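Local coordinates for protein glycosyl hydrolase family 10 (Bacteroides intestinalis DSM 17393, PDB 4QPW) that binds xylo-oligosaccharides, and so probably xylan, as a carbohydrate-binding module of a larger enzyme that probably hydrolyses glycosidic bonds in polysaccharides, at residues Leu40-Ser45 and Gly130-Lys135; Ile54-Ala59 and Thr123-Phe128. All blocks are in the same frame, centred on the assembly; numbering follows the deposited sequence.

Contact 1. Residues Leu40-Ser45 and Gly130-Lys135; sequences LEIKTS and GTIQIK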
loop_
_atom_site.group_PDB
_atom_site.type_symbol
_atom_site.label_atom_id
_atom_site.label_comp_id
_atom_site.label_asym_id
_atom_site.label_seq_id
_atom_site.Cartn_x
_atom_site.Cartn_y
_atom_site.Cartn_z
ATOM N N LEU A 40 -9.552 -2.410 -0.349
ATOM C CA LEU A 40 -9.085 -1.469 -1.359
ATOM C C LEU A 40 -8.730 -2.251 -2.610
ATOM O O LEU A 40 -8.101 -3.321 -2.503
ATOM C CB LEU A 40 -7.902 -0.684 -0.806
ATOM C CG LEU A 40 -7.241 0.304 -1.699
ATOM C CD1 LEU A 40 -8.172 1.410 -2.186
ATOM C CD2 LEU A 40 -6.048 0.916 -1.033
ATOM N N GLU A 41 -9.050 -1.770 -3.798
ATOM C CA GLU A 41 -8.791 -2.472 -5.037
ATOM C C GLU A 41 -8.172 -1.532 -6.062
ATOM O O GLU A 41 -8.662 -0.427 -6.293
ATOM C CB GLU A 41 -10.104 -3.064 -5.544
ATOM C CG GLU A 41 -10.007 -3.877 -6.814
ATOM C CD GLU A 41 -11.233 -4.778 -7.080
ATOM O OE1 GLU A 41 -11.846 -4.499 -8.161
ATOM O OE2 GLU A 41 -11.522 -5.702 -6.388
ATOM N N ILE A 42 -7.125 -2.002 -6.691
ATOM C CA ILE A 42 -6.394 -1.266 -7.757
ATOM C C ILE A 42 -6.475 -2.185 -8.995
ATOM O O ILE A 42 -5.872 -3.295 -8.999
ATOM C CB ILE A 42 -4.989 -0.932 -7.401
ATOM C CG1 ILE A 42 -4.971 -0.118 -6.067
ATOM C CG2 ILE A 42 -4.294 -0.207 -8.553
ATOM C CD1 ILE A 42 -4.667 -0.955 -4.823
ATOM N N LYS A 43 -7.230 -1.769 -10.014
ATOM C CA LYS A 43 -7.426 -2.584 -11.214
ATOM C C LYS A 43 -6.849 -1.916 -12.419
ATOM O O LYS A 43 -7.123 -0.739 -12.670
ATOM C CB LYS A 43 -8.872 -2.811 -11.445
ATOM C CG LYS A 43 -9.532 -3.746 -10.584
ATOM C CD LYS A 43 -10.859 -4.179 -11.252
ATOM C CE LYS A 43 -10.578 -4.610 -12.675
ATOM N NZ LYS A 43 -11.345 -5.820 -13.070
ATOM N N THR A 44 -6.090 -2.669 -13.185
ATOM C CA THR A 44 -5.370 -2.167 -14.377
ATOM C C THR A 44 -5.554 -3.144 -15.493
ATOM O O THR A 44 -5.533 -4.376 -15.326
ATOM C CB THR A 44 -3.946 -2.008 -14.185
ATOM O OG1 THR A 44 -3.430 -3.244 -13.643
ATOM C CG2 THR A 44 -3.612 -0.881 -13.248
ATOM N N SER A 45 -5.778 -2.616 -16.735
ATOM C CA SER A 45 -5.750 -3.504 -17.958
ATOM C C SER A 45 -4.608 -3.191 -18.808
ATOM O O SER A 45 -4.332 -4.004 -19.773
ATOM C CB SER A 45 -7.081 -3.474 -18.687
ATOM O OG SER A 45 -7.308 -2.205 -19.203
ATOM N N GLY A 130 -3.644 -6.294 -13.859
ATOM C CA GLY A 130 -4.605 -7.133 -13.207
ATOM C C GLY A 130 -5.263 -6.413 -12.037
ATOM O O GLY A 130 -5.439 -5.195 -12.064
ATOM N N THR A 131 -5.647 -7.187 -11.041
ATOM C CA THR A 131 -6.349 -6.634 -9.838
ATOM C C THR A 131 -5.449 -6.876 -8.628
ATOM O O THR A 131 -5.040 -8.040 -8.377
ATOM C CB THR A 131 -7.656 -7.294 -9.656
ATOM O OG1 THR A 131 -8.509 -7.117 -10.853
ATOM C CG2 THR A 131 -8.473 -6.733 -8.481
ATOM N N ILE A 132 -5.136 -5.804 -7.891
ATOM C CA ILE A 132 -4.510 -5.859 -6.542
ATOM C C ILE A 132 -5.582 -5.543 -5.540
ATOM O O ILE A 132 -6.349 -4.573 -5.682
ATOM C CB ILE A 132 -3.362 -4.880 -6.489
ATOM C CG1 ILE A 132 -2.280 -5.265 -7.493
ATOM C CG2 ILE A 132 -2.849 -4.803 -5.050
ATOM C CD1 ILE A 132 -1.209 -4.214 -7.611
ATOM N N GLN A 133 -5.681 -6.350 -4.481
ATOM C CA GLN A 133 -6.592 -6.105 -3.347
ATOM C C GLN A 133 -5.821 -6.023 -2.045
ATOM O O GLN A 133 -4.897 -6.825 -1.798
ATOM C CB GLN A 133 -7.601 -7.214 -3.300
ATOM C CG GLN A 133 -8.505 -7.238 -4.569
ATOM C CD GLN A 133 -9.560 -8.335 -4.514
ATOM O OE1 GLN A 133 -9.329 -9.388 -3.929
ATOM N NE2 GLN A 133 -10.689 -8.063 -5.041
ATOM N N ILE A 134 -6.147 -4.998 -1.244
ATOM C CA ILE A 134 -5.462 -4.717 0.029
ATOM C C ILE A 134 -6.512 -4.665 1.097
ATOM O O ILE A 134 -7.438 -3.871 1.076
ATOM C CB ILE A 134 -4.658 -3.412 -0.081
ATOM C CG1 ILE A 134 -3.574 -3.559 -1.134
ATOM C CG2 ILE A 134 -4.086 -3.070 1.313
ATOM C CD1 ILE A 134 -2.844 -2.262 -1.466
ATOM N N LYS A 135 -6.407 -5.580 2.092
ATOM C CA LYS A 135 -7.421 -5.679 3.119
ATOM C C LYS A 135 -7.214 -4.687 4.311
ATOM O O LYS A 135 -8.213 -4.206 4.834
ATOM C CB LYS A 135 -7.399 -7.130 3.648
ATOM C CG LYS A 135 -8.532 -7.594 4.451
ATOM C CD LYS A 135 -9.777 -7.778 3.591
ATOM C CE LYS A 135 -10.974 -8.326 4.395
ATOM N NZ LYS A 135 -12.207 -8.383 3.577
HETATM O O HOH W 1 -11.027 -8.129 -10.614
#
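Ile42 and Ile134 meet through their CD1 methyls on the buried face of an antiparallel strand pair, Ile42 CD1 lying 4.0 Å from Ile134 CD1 where the two side chains cross obliquely. The same methyl of Ile42 also packs loosely near CG2 of Ile132, and Leu40 sets its CB beside that of Ile134, so this side of the pair is wholly aliphatic up to Thr44. Beneath the side chains the backbone is tightly knit: Ile42 and Ile132 form a hydrogen-bonded pair, with Ile132 N to Ile42 O at 2.8 Å and nearly straight at 175°. At the end of the pair Thr44 OG1 accepts from Gly130 N at 3.1 Å and is itself hydrogen-bonded to the carbonyl of Phe128. Gly130 has a positive phi of 141°, at which a CB would jam against the preceding carbonyl.

The other face is polar and opens to solvent at Lys43, while Gln133 stays buried against Trp105. Glu41 and Gln133 run side by side, and Gln133 NE2 donates to Glu41 OE2 at 2.8 Å, on the anti side of the carboxylate; Asn34 ND2 adds a second bond to this oxygen, and Arg77 NE holds the amide's OE1. CG2 of Thr131 rests 3.6 Å from Glu41 CG, while the exposed Lys43 folds beside Thr131 OG1, whose water lies 2.7 Å away and is only weakly bonded to Lys43 NZ.

Strand 39-44 continues the sheet into strand 29-31, and strand 130-141 pairs on its other edge with strand 69-78; on the buried face Ile42 packs on Tyr56 and Thr44 on Ile54 of strand 54-57.

Contact 2. Residues Ile54-Ala59 and Thr123-Phe128; sequences IQYHTA and TQSGLF. With XYP (beta-D-xylopyranose), chain B; XYP (beta-D-xylopyranose), chain C.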
loop_
_atom_site.group_PDB
_atom_site.type_symbol
_atom_site.label_atom_id
_atom_site.label_comp_id
_atom_site.label_asym_id
_atom_site.label_seq_id
_atom_site.Cartn_x
_atom_site.Cartn_y
_atom_site.Cartn_z
ATOM N N ILE A 54 1.253 4.585 -11.343
ATOM C CA ILE A 54 0.040 4.251 -10.570
ATOM C C ILE A 54 0.491 4.227 -9.116
ATOM O O ILE A 54 1.197 3.260 -8.710
ATOM C CB ILE A 54 -0.591 3.001 -10.999
ATOM C CG1 ILE A 54 -0.950 3.029 -12.508
ATOM C CG2 ILE A 54 -1.844 2.749 -10.160
ATOM C CD1 ILE A 54 -1.525 1.752 -13.030
ATOM N N GLN A 55 0.236 5.310 -8.401
ATOM C CA GLN A 55 0.743 5.461 -6.995
ATOM C C GLN A 55 -0.343 5.962 -6.114
ATOM O O GLN A 55 -1.246 6.718 -6.543
ATOM C CB GLN A 55 1.988 6.340 -6.962
ATOM C CG GLN A 55 1.741 7.783 -7.404
ATOM C CD GLN A 55 2.969 8.644 -7.302
ATOM O OE1 GLN A 55 3.857 8.429 -6.474
ATOM N NE2 GLN A 55 3.070 9.639 -8.200
ATOM N N TYR A 56 -0.331 5.504 -4.845
ATOM C CA TYR A 56 -1.464 5.737 -3.976
ATOM C C TYR A 56 -1.011 5.546 -2.544
ATOM O O TYR A 56 -0.237 4.630 -2.242
ATOM C CB TYR A 56 -2.636 4.796 -4.357
ATOM C CG TYR A 56 -2.283 3.376 -4.670
ATOM C CD1 TYR A 56 -1.831 3.013 -5.968
ATOM C CD2 TYR A 56 -2.327 2.356 -3.742
ATOM C CE1 TYR A 56 -1.383 1.771 -6.272
ATOM C CE2 TYR A 56 -1.947 1.104 -4.032
ATOM C CZ TYR A 56 -1.448 0.772 -5.294
ATOM O OH TYR A 56 -1.090 -0.529 -5.577
ATOM N N HIS A 57 -1.562 6.351 -1.662
ATOM C CA HIS A 57 -1.330 6.096 -0.221
ATOM C C HIS A 57 -2.292 5.039 0.209
ATOM O O HIS A 57 -3.515 5.074 -0.071
ATOM C CB HIS A 57 -1.598 7.349 0.604
ATOM C CG HIS A 57 -0.621 8.466 0.361
ATOM N ND1 HIS A 57 -0.776 9.675 1.021
ATOM C CD2 HIS A 57 0.479 8.559 -0.441
ATOM C CE1 HIS A 57 0.194 10.485 0.609
ATOM N NE2 HIS A 57 0.953 9.859 -0.271
ATOM N N THR A 58 -1.798 4.055 0.961
ATOM C CA THR A 58 -2.658 3.019 1.572
ATOM C C THR A 58 -2.855 3.222 3.043
ATOM O O THR A 58 -3.712 2.525 3.671
ATOM C CB THR A 58 -2.092 1.624 1.257
ATOM O OG1 THR A 58 -0.750 1.537 1.719
ATOM C CG2 THR A 58 -2.175 1.277 -0.180
ATOM N N ALA A 59 -2.174 4.190 3.632
ATOM C CA ALA A 59 -2.289 4.631 5.027
ATOM C C ALA A 59 -1.634 6.022 5.074
ATOM O O ALA A 59 -0.830 6.367 4.198
ATOM C CB ALA A 59 -1.575 3.682 5.992
ATOM N N THR A 123 2.473 3.634 -2.066
ATOM C CA THR A 123 2.364 2.300 -2.659
ATOM C C THR A 123 2.309 2.504 -4.167
ATOM O O THR A 123 1.611 3.404 -4.672
ATOM C CB THR A 123 1.094 1.636 -2.140
ATOM O OG1 THR A 123 1.053 1.791 -0.672
ATOM C CG2 THR A 123 1.079 0.192 -2.407
ATOM N N GLN A 124 3.079 1.715 -4.926
ATOM C CA GLN A 124 3.220 1.882 -6.373
ATOM C C GLN A 124 3.145 0.557 -7.099
ATOM O O GLN A 124 3.810 -0.435 -6.658
ATOM C CB GLN A 124 4.532 2.592 -6.701
ATOM C CG GLN A 124 4.680 3.910 -5.974
ATOM C CD GLN A 124 5.870 4.800 -6.365
ATOM O OE1 GLN A 124 6.822 4.290 -6.941
ATOM N NE2 GLN A 124 5.797 6.057 -6.188
ATOM N N SER A 125 2.372 0.507 -8.193
ATOM C CA SER A 125 2.136 -0.735 -8.910
ATOM C C SER A 125 1.893 -0.496 -10.420
ATOM O O SER A 125 1.232 -1.311 -10.999
ATOM C CB SER A 125 1.026 -1.484 -8.230
ATOM O OG SER A 125 -0.173 -0.743 -8.199
ATOM N N GLY A 126 2.441 0.575 -10.954
ATOM C CA GLY A 126 2.149 0.872 -12.379
ATOM C C GLY A 126 2.509 -0.237 -13.366
ATOM O O GLY A 126 1.852 -0.295 -14.447
ATOM N N LEU A 127 3.486 -1.054 -13.063
ATOM C CA LEU A 127 3.857 -2.108 -14.026
ATOM C C LEU A 127 2.999 -3.290 -13.957
ATOM O O LEU A 127 3.103 -4.248 -14.794
ATOM C CB LEU A 127 5.306 -2.528 -13.773
ATOM C CG LEU A 127 6.307 -1.427 -13.912
ATOM C CD1 LEU A 127 7.761 -1.859 -13.528
ATOM C CD2 LEU A 127 6.321 -0.835 -15.323
ATOM N N PHE A 128 2.090 -3.460 -12.951
ATOM C CA PHE A 128 1.251 -4.609 -12.788
ATOM C C PHE A 128 -0.010 -4.525 -13.519
ATOM O O PHE A 128 -0.741 -3.518 -13.389
ATOM C CB PHE A 128 0.963 -4.885 -11.268
ATOM C CG PHE A 128 0.135 -6.109 -11.042
ATOM C CD1 PHE A 128 0.693 -7.384 -11.147
ATOM C CD2 PHE A 128 -1.186 -6.062 -10.814
ATOM C CE1 PHE A 128 -0.092 -8.510 -10.941
ATOM C CE2 PHE A 128 -1.934 -7.170 -10.562
ATOM C CZ PHE A 128 -1.440 -8.412 -10.693
HETATM C C1 XYP B . 6.755 11.142 -7.501
HETATM C C2 XYP B . 6.801 9.665 -7.230
HETATM C C3 XYP B . 8.227 9.137 -7.243
HETATM C C4 XYP B . 8.888 9.555 -8.582
HETATM C C5 XYP B . 8.687 11.009 -8.794
HETATM O O2 XYP B . 6.249 9.387 -5.942
HETATM O O3 XYP B . 8.202 7.688 -7.088
HETATM O O4 XYP B . 10.267 9.176 -8.493
HETATM O O5 XYP B . 7.321 11.365 -8.849
HETATM C C1 XYP C . 3.690 14.534 -5.447
HETATM C C2 XYP C . 3.314 14.586 -6.952
HETATM C C3 XYP C . 3.766 13.263 -7.527
HETATM C C4 XYP C . 5.160 12.894 -7.163
HETATM C C5 XYP C . 5.363 12.946 -5.661
HETATM O O2 XYP C . 1.931 14.815 -7.178
HETATM O O3 XYP C . 3.623 13.253 -8.982
HETATM O O4 XYP C . 5.420 11.535 -7.584
HETATM O O5 XYP C . 5.019 14.265 -5.181
#
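Gln55 and Gln124 lie side by side, pointing the same way, and their amides, with planes 73° apart, reach the bound xylo-oligosaccharide and grip neighbouring sugars. Gln55 OE1 accepts from O2 of the chain B xylose at 2.6 Å, while its NE2 donates to O4 of the chain C xylose at 3.1 Å. Gln124 NE2 reaches O3 of the chain B xylose at 3.0 Å in a nearly straight bond of 172°, and makes a weak bond to Gln55 OE1 that links the two amides. Glu20 OE1, also bonded to xylose, weakly accepts from Gln55 NE2.

Behind the amides the backbones pair in antiparallel fashion, Tyr56 N donating to Thr123 O at 2.9 Å. This carbonyl oxygen also sits over the centre of the Tyr56 ring, 3.6 Å above its plane. Chi1 of 42° places CG between the backbone N and the carbonyl carbon, and the ring lies under the partner strand. CB and CG2 of Thr123 touch CE2, and Ser125 OG meets the hydroxyl in the ring plane, with Tyr56 OH to Ser125 OG at 2.8 Å. An alanine at Tyr56 would probably leave Ser125 OG without this mate and open a gap beneath Thr123. Further along, Thr58 OG1 and Thr123 OG1 are hydrogen-bonded at 3.0 Å, and Ile54 packs CB, CG1 and CD1 on Gly126 CA, the second residue of a type I turn running from Ser125 to Phe128.

Strand 120-124, central in a five-stranded antiparallel sheet, and its neighbour 54-57 thus offer glutamines to the glycan beside Trp18 and Trp91, an arrangement characteristic of the carbohydrate-binding site on the face of a beta-sandwich module.

Overall arrangement
After strand 3-9, which later pairs with 130-141, strand 19-21 of the five-stranded sheet, and strands 29-31 and 33-34, the chain enters strand 39-44, the first half of contact 1, and then strand 54-57, the first half of contact 2. It returns through strand 120-124, which closes the inner loop at contact 2, and strand 130-141 then closes the wider loop at contact 1; the two contacts nest and do not cross. Contact 1 belongs to the seven-stranded sheet, contact 2 to the five-stranded sheet carrying the glycan site. Their centres lie 10 Å apart and the two sheets pack face to face at this point, Ile132 also touching Ser125 in the turn after strand 120-124.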